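Local coordinates for serine acetyltransferase (Entamoeba histolytica, PDB 3Q1X), which probably catalyses the O-acetylation of L-serine, a step of cysteine biosynthesis, and carries a left-handed beta-helix of hexapeptide repeats, at residues T105-A110 with K173-F177; G233-L239 with I250-I256. One frame throughout, in Å; residues are numbered along the deposited sequence.

Interaction 1: T105-A110 with K173-F177; sequences TDLIAA and KGHFF
Thr105 CB sits over the centre of one face of the His175 ring. It lies 3.4 Å from the ring centroid, 8° off the ring normal, in a CH-pi contact. The two side chains cross at about a right angle. Ile108 CG2 comes to the edge of the same ring, near its plane. The hydroxyl of Thr105 is placed between its backbone N and carbonyl carbon (chi1 72°). From there OG1 accepts a nearly straight hydrogen bond from His175 N at 2.9 Å. OG1 is also hydrogen-bonded to Thr102 O, one turn back in the helix.

Asp106 takes the next amide. Phe176 N donates to Asp106 OD1 at 2.9 Å, on the anti side and 20° out of the carboxylate plane. The other oxygen, OD2, makes a salt bridge to Arg137 NE, which helps fix the rotation of the carboxylate. Two successive loop amides are thus held by successive side chains of the helix. A water bridges Asp106 O and Phe176 O.

Further along, small residues let the loop come close. Ala109 CB rests 3.3 Å from His175 O. Ala110 CA lies over one face of the Phe177 ring, toward its rim, 3.6 Å from the centroid. Phe177 CG is anti to the backbone N, which brings the ring against Ala110.

The contact joins the C-terminal part of helix 82-113 to the first coil of the beta-helix. Trp195 stacks on His175, and Phe176 packs on Val133 of helix 128-144. Ile123 of helix 120-126 touches Ala110, and strand 197-198 continues the sheet beside Phe177.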
loop_
_atom_site.group_PDB
_atom_site.type_symbol
_atom_site.label_atom_id
_atom_site.label_comp_id
_atom_site.label_asym_id
_atom_site.label_seq_id
_atom_site.Cartn_x
_atom_site.Cartn_y
_atom_site.Cartn_z
ATOM N N THR A 105 -3.797 12.972 22.185
ATOM C CA THR A 105 -5.151 13.360 21.752
ATOM C C THR A 105 -5.586 12.604 20.490
ATOM O O THR A 105 -6.751 12.200 20.372
ATOM C CB THR A 105 -5.316 14.889 21.523
ATOM O OG1 THR A 105 -4.631 15.295 20.329
ATOM C CG2 THR A 105 -4.818 15.708 22.723
ATOM N N ASP A 106 -4.661 12.406 19.551
ATOM C CA ASP A 106 -4.943 11.586 18.365
ATOM C C ASP A 106 -5.375 10.162 18.747
ATOM O O ASP A 106 -6.278 9.580 18.129
ATOM C CB ASP A 106 -3.726 11.535 17.432
ATOM C CG ASP A 106 -3.264 12.918 16.992
ATOM O OD1 ASP A 106 -4.110 13.817 16.781
ATOM O OD2 ASP A 106 -2.044 13.115 16.858
ATOM N N LEU A 107 -4.727 9.598 19.760
ATOM C CA LEU A 107 -5.095 8.267 20.249
ATOM C C LEU A 107 -6.489 8.246 20.853
ATOM O O LEU A 107 -7.290 7.362 20.546
ATOM C CB LEU A 107 -4.076 7.754 21.258
ATOM C CG LEU A 107 -2.721 7.330 20.724
ATOM C CD1 LEU A 107 -1.774 7.199 21.881
ATOM C CD2 LEU A 107 -2.797 6.003 19.950
ATOM N N ILE A 108 -6.775 9.231 21.696
ATOM C CA ILE A 108 -8.116 9.419 22.259
ATOM C C ILE A 108 -9.172 9.469 21.153
ATOM O O ILE A 108 -10.198 8.781 21.234
ATOM C CB ILE A 108 -8.176 10.695 23.125
ATOM C CG1 ILE A 108 -7.275 10.514 24.351
ATOM C CG2 ILE A 108 -9.617 10.992 23.547
ATOM C CD1 ILE A 108 -6.927 11.793 25.088
ATOM N N ALA A 109 -8.890 10.249 20.107
ATOM C CA ALA A 109 -9.781 10.379 18.956
ATOM C C ALA A 109 -9.954 9.050 18.217
ATOM O O ALA A 109 -11.060 8.707 17.792
ATOM C CB ALA A 109 -9.262 11.450 17.999
ATOM N N ALA A 110 -8.861 8.309 18.067
ATOM C CA ALA A 110 -8.895 7.004 17.403
ATOM C C ALA A 110 -9.801 6.039 18.160
ATOM O O ALA A 110 -10.683 5.419 17.572
ATOM C CB ALA A 110 -7.495 6.432 17.283
ATOM N N LYS A 173 -4.376 19.815 13.150
ATOM C CA LYS A 173 -4.551 19.958 14.588
ATOM C C LYS A 173 -4.756 18.603 15.271
ATOM O O LYS A 173 -4.695 17.564 14.611
ATOM C CB LYS A 173 -5.689 20.935 14.901
ATOM C CG LYS A 173 -5.377 22.365 14.445
ATOM C CD LYS A 173 -6.309 23.383 15.079
ATOM C CE LYS A 173 -5.876 24.803 14.736
ATOM N NZ LYS A 173 -7.044 25.673 14.378
ATOM N N GLY A 174 -4.974 18.624 16.588
ATOM C CA GLY A 174 -5.064 17.406 17.392
ATOM C C GLY A 174 -6.378 16.655 17.309
ATOM O O GLY A 174 -7.278 17.033 16.563
ATOM N N HIS A 175 -6.487 15.599 18.111
ATOM C CA HIS A 175 -7.617 14.673 18.070
ATOM C C HIS A 175 -7.916 14.229 16.637
ATOM O O HIS A 175 -9.073 14.193 16.211
ATOM C CB HIS A 175 -8.869 15.291 18.724
ATOM C CG HIS A 175 -8.696 15.628 20.172
ATOM N ND1 HIS A 175 -9.037 14.759 21.185
ATOM C CD2 HIS A 175 -8.225 16.743 20.775
ATOM C CE1 HIS A 175 -8.785 15.325 22.352
ATOM N NE2 HIS A 175 -8.288 16.528 22.131
ATOM N N PHE A 176 -6.857 13.899 15.909
ATOM C CA PHE A 176 -6.945 13.556 14.507
ATOM C C PHE A 176 -6.991 12.041 14.346
ATOM O O PHE A 176 -6.231 11.312 14.991
ATOM C CB PHE A 176 -5.756 14.156 13.746
ATOM C CG PHE A 176 -5.787 13.912 12.264
ATOM C CD1 PHE A 176 -6.859 14.339 11.488
ATOM C CD2 PHE A 176 -4.740 13.254 11.646
ATOM C CE1 PHE A 176 -6.886 14.103 10.107
ATOM C CE2 PHE A 176 -4.748 13.019 10.259
ATOM C CZ PHE A 176 -5.828 13.445 9.491
ATOM N N PHE A 177 -7.890 11.570 13.489
ATOM C CA PHE A 177 -8.034 10.131 13.245
ATOM C C PHE A 177 -8.307 9.796 11.789
ATOM O O PHE A 177 -9.295 10.255 11.209
ATOM C CB PHE A 177 -9.131 9.549 14.141
ATOM C CG PHE A 177 -9.359 8.057 13.967
ATOM C CD1 PHE A 177 -8.292 7.152 13.923
ATOM C CD2 PHE A 177 -10.656 7.556 13.911
ATOM C CE1 PHE A 177 -8.520 5.776 13.784
ATOM C CE2 PHE A 177 -10.900 6.182 13.781
ATOM C CZ PHE A 177 -9.829 5.291 13.713
HETATM O O HOH W 1 -5.300 8.936 15.458
#

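Interaction 2: G233-L239 with I250-I256; sequences GTGAKVL and IGANCWI
Val238 and Ile256 lie side by side inside the coil, with Val238 CG1 4.1 Å from Ile256 CG2. Ala236 CB meets Ile250 CG2 at 3.8 Å. This apolar interior is the tightly packed part.

Backbone bonds hold the coils in parallel register. Lys237 N donates to Cys254 O at 2.7 Å, nearly along the C=O axis, Ile256 N to Lys237 O, and Leu239 N to Ile256 O. At the corner, two type II turns stack, and Asn253 N donates to Thr234 O at 2.7 Å. Gly235 has a positive phi (84°), which favours glycine, and a CB there would run into Asn253 OD1.

The outer side is more open: Trp255, Cys254 and Asn253 are partly exposed. Trp255 turns a ring edge to Lys237 O. Lys237 itself is buried at the subunit interface. Its bends at chi2 and chi4 bring NZ to Gly235 O (2.6 Å) and Asn253 OD1 of the third subunit. Asn253 ND2 bonds to Asn253 O of the second subunit, and Asn253 O to Asn253 ND2 of the third. This ring of asparagines is consistent with a position near the trimer axis.

Strand 237-239 lies between strands 203-205 and 255-256 in one parallel sheet of the left-handed beta-helix.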
loop_
_atom_site.group_PDB
_atom_site.type_symbol
_atom_site.label_atom_id
_atom_site.label_comp_id
_atom_site.label_asym_id
_atom_site.label_seq_id
_atom_site.Cartn_x
_atom_site.Cartn_y
_atom_site.Cartn_z
ATOM N N GLY A 233 -16.347 11.029 4.761
ATOM C CA GLY A 233 -16.691 9.643 4.470
ATOM C C GLY A 233 -15.878 9.017 3.360
ATOM O O GLY A 233 -15.206 9.717 2.598
ATOM N N THR A 234 -15.951 7.691 3.290
ATOM C CA THR A 234 -15.197 6.886 2.338
ATOM C C THR A 234 -15.329 7.369 0.897
ATOM O O THR A 234 -16.441 7.517 0.385
ATOM C CB THR A 234 -15.644 5.413 2.372
ATOM O OG1 THR A 234 -15.828 4.985 3.732
ATOM C CG2 THR A 234 -14.605 4.553 1.689
ATOM N N GLY A 235 -14.188 7.603 0.251
ATOM C CA GLY A 235 -14.155 7.930 -1.173
ATOM C C GLY A 235 -14.393 9.387 -1.528
ATOM O O GLY A 235 -14.324 9.761 -2.703
ATOM N N ALA A 236 -14.666 10.212 -0.521
ATOM C CA ALA A 236 -14.940 11.632 -0.756
ATOM C C ALA A 236 -13.712 12.339 -1.325
ATOM O O ALA A 236 -12.593 12.144 -0.835
ATOM C CB ALA A 236 -15.423 12.306 0.522
ATOM N N LYS A 237 -13.924 13.125 -2.381
ATOM C CA LYS A 237 -12.850 13.873 -3.036
ATOM C C LYS A 237 -13.093 15.365 -2.864
ATOM O O LYS A 237 -13.940 15.952 -3.546
ATOM C CB LYS A 237 -12.725 13.518 -4.531
ATOM C CG LYS A 237 -12.586 12.018 -4.868
ATOM C CD LYS A 237 -11.491 11.343 -4.046
ATOM C CE LYS A 237 -11.279 9.878 -4.452
ATOM N NZ LYS A 237 -12.503 9.032 -4.395
ATOM N N VAL A 238 -12.339 15.969 -1.956
ATOM C CA VAL A 238 -12.488 17.387 -1.636
ATOM C C VAL A 238 -11.315 18.122 -2.263
ATOM O O VAL A 238 -10.163 17.937 -1.855
ATOM C CB VAL A 238 -12.550 17.615 -0.108
ATOM C CG1 VAL A 238 -12.878 19.071 0.213
ATOM C CG2 VAL A 238 -13.586 16.689 0.519
ATOM N N LEU A 239 -11.603 18.934 -3.278
ATOM C CA LEU A 239 -10.547 19.457 -4.131
ATOM C C LEU A 239 -10.550 20.971 -4.274
ATOM O O LEU A 239 -11.604 21.598 -4.376
ATOM C CB LEU A 239 -10.593 18.792 -5.515
ATOM C CG LEU A 239 -10.559 17.253 -5.563
ATOM C CD1 LEU A 239 -10.789 16.760 -6.963
ATOM C CD2 LEU A 239 -9.250 16.673 -5.022
ATOM N N ILE A 250 -19.456 14.679 5.684
ATOM C CA ILE A 250 -19.371 14.440 4.243
ATOM C C ILE A 250 -19.612 12.968 3.925
ATOM O O ILE A 250 -18.933 12.091 4.467
ATOM C CB ILE A 250 -18.020 14.908 3.665
ATOM C CG1 ILE A 250 -17.854 16.417 3.876
ATOM C CG2 ILE A 250 -17.921 14.567 2.178
ATOM C CD1 ILE A 250 -16.412 16.876 3.958
ATOM N N GLY A 251 -20.583 12.713 3.049
ATOM C CA GLY A 251 -20.990 11.350 2.690
ATOM C C GLY A 251 -20.051 10.628 1.743
ATOM O O GLY A 251 -19.138 11.232 1.163
ATOM N N ALA A 252 -20.285 9.327 1.576
ATOM C CA ALA A 252 -19.408 8.475 0.767
ATOM C C ALA A 252 -19.355 8.897 -0.709
ATOM O O ALA A 252 -20.351 9.352 -1.275
ATOM C CB ALA A 252 -19.810 7.010 0.900
ATOM N N ASN A 253 -18.175 8.757 -1.309
ATOM C CA ASN A 253 -17.951 9.038 -2.731
ATOM C C ASN A 253 -18.292 10.459 -3.204
ATOM O O ASN A 253 -18.423 10.696 -4.404
ATOM C CB ASN A 253 -18.661 7.993 -3.607
ATOM C CG ASN A 253 -17.903 6.678 -3.681
ATOM O OD1 ASN A 253 -16.839 6.523 -3.079
ATOM N ND2 ASN A 253 -18.450 5.723 -4.427
ATOM N N CYS A 254 -18.421 11.397 -2.269
ATOM C CA CYS A 254 -18.791 12.769 -2.618
ATOM C C CYS A 254 -17.674 13.534 -3.318
ATOM O O CYS A 254 -16.500 13.390 -2.999
ATOM C CB CYS A 254 -19.285 13.538 -1.391
ATOM S SG CYS A 254 -21.033 13.259 -1.013
ATOM N N TRP A 255 -18.075 14.355 -4.279
ATOM C CA TRP A 255 -17.168 15.132 -5.095
ATOM C C TRP A 255 -17.387 16.606 -4.738
ATOM O O TRP A 255 -18.369 17.220 -5.159
ATOM C CB TRP A 255 -17.460 14.787 -6.563
ATOM C CG TRP A 255 -16.963 15.690 -7.647
ATOM C CD1 TRP A 255 -17.585 15.926 -8.847
ATOM C CD2 TRP A 255 -15.753 16.453 -7.671
ATOM N NE1 TRP A 255 -16.841 16.789 -9.606
ATOM C CE2 TRP A 255 -15.715 17.135 -8.909
ATOM C CE3 TRP A 255 -14.701 16.638 -6.767
ATOM C CZ2 TRP A 255 -14.667 17.979 -9.266
ATOM C CZ3 TRP A 255 -13.670 17.484 -7.122
ATOM C CH2 TRP A 255 -13.656 18.141 -8.362
ATOM N N ILE A 256 -16.481 17.153 -3.928
ATOM C CA ILE A 256 -16.648 18.503 -3.372
ATOM C C ILE A 256 -15.657 19.515 -3.956
ATOM O O ILE A 256 -14.438 19.385 -3.812
ATOM C CB ILE A 256 -16.667 18.493 -1.817
ATOM C CG1 ILE A 256 -17.920 17.747 -1.335
ATOM C CG2 ILE A 256 -16.638 19.915 -1.259
ATOM C CD1 ILE A 256 -17.980 17.484 0.149
#

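Overall arrangement
The two contacts follow one another along the chain: both segments of interaction 1 come before those of interaction 2, and the two contacts do not meet. Their centres are 21 Å apart, with nearest atoms about 10 Å apart. Interaction 1 joins helix 82-113 to an early coil of the beta-helix, where strand 177-178 is an outermost strand of its sheet. Interaction 2 joins two later coils, with strand 255-256 outermost within this chain in another sheet of the same beta-helix. One contact therefore ties the helical part to the start of the beta-helix. The other stacks coils farther along it, where neighbouring subunits of the trimer meet.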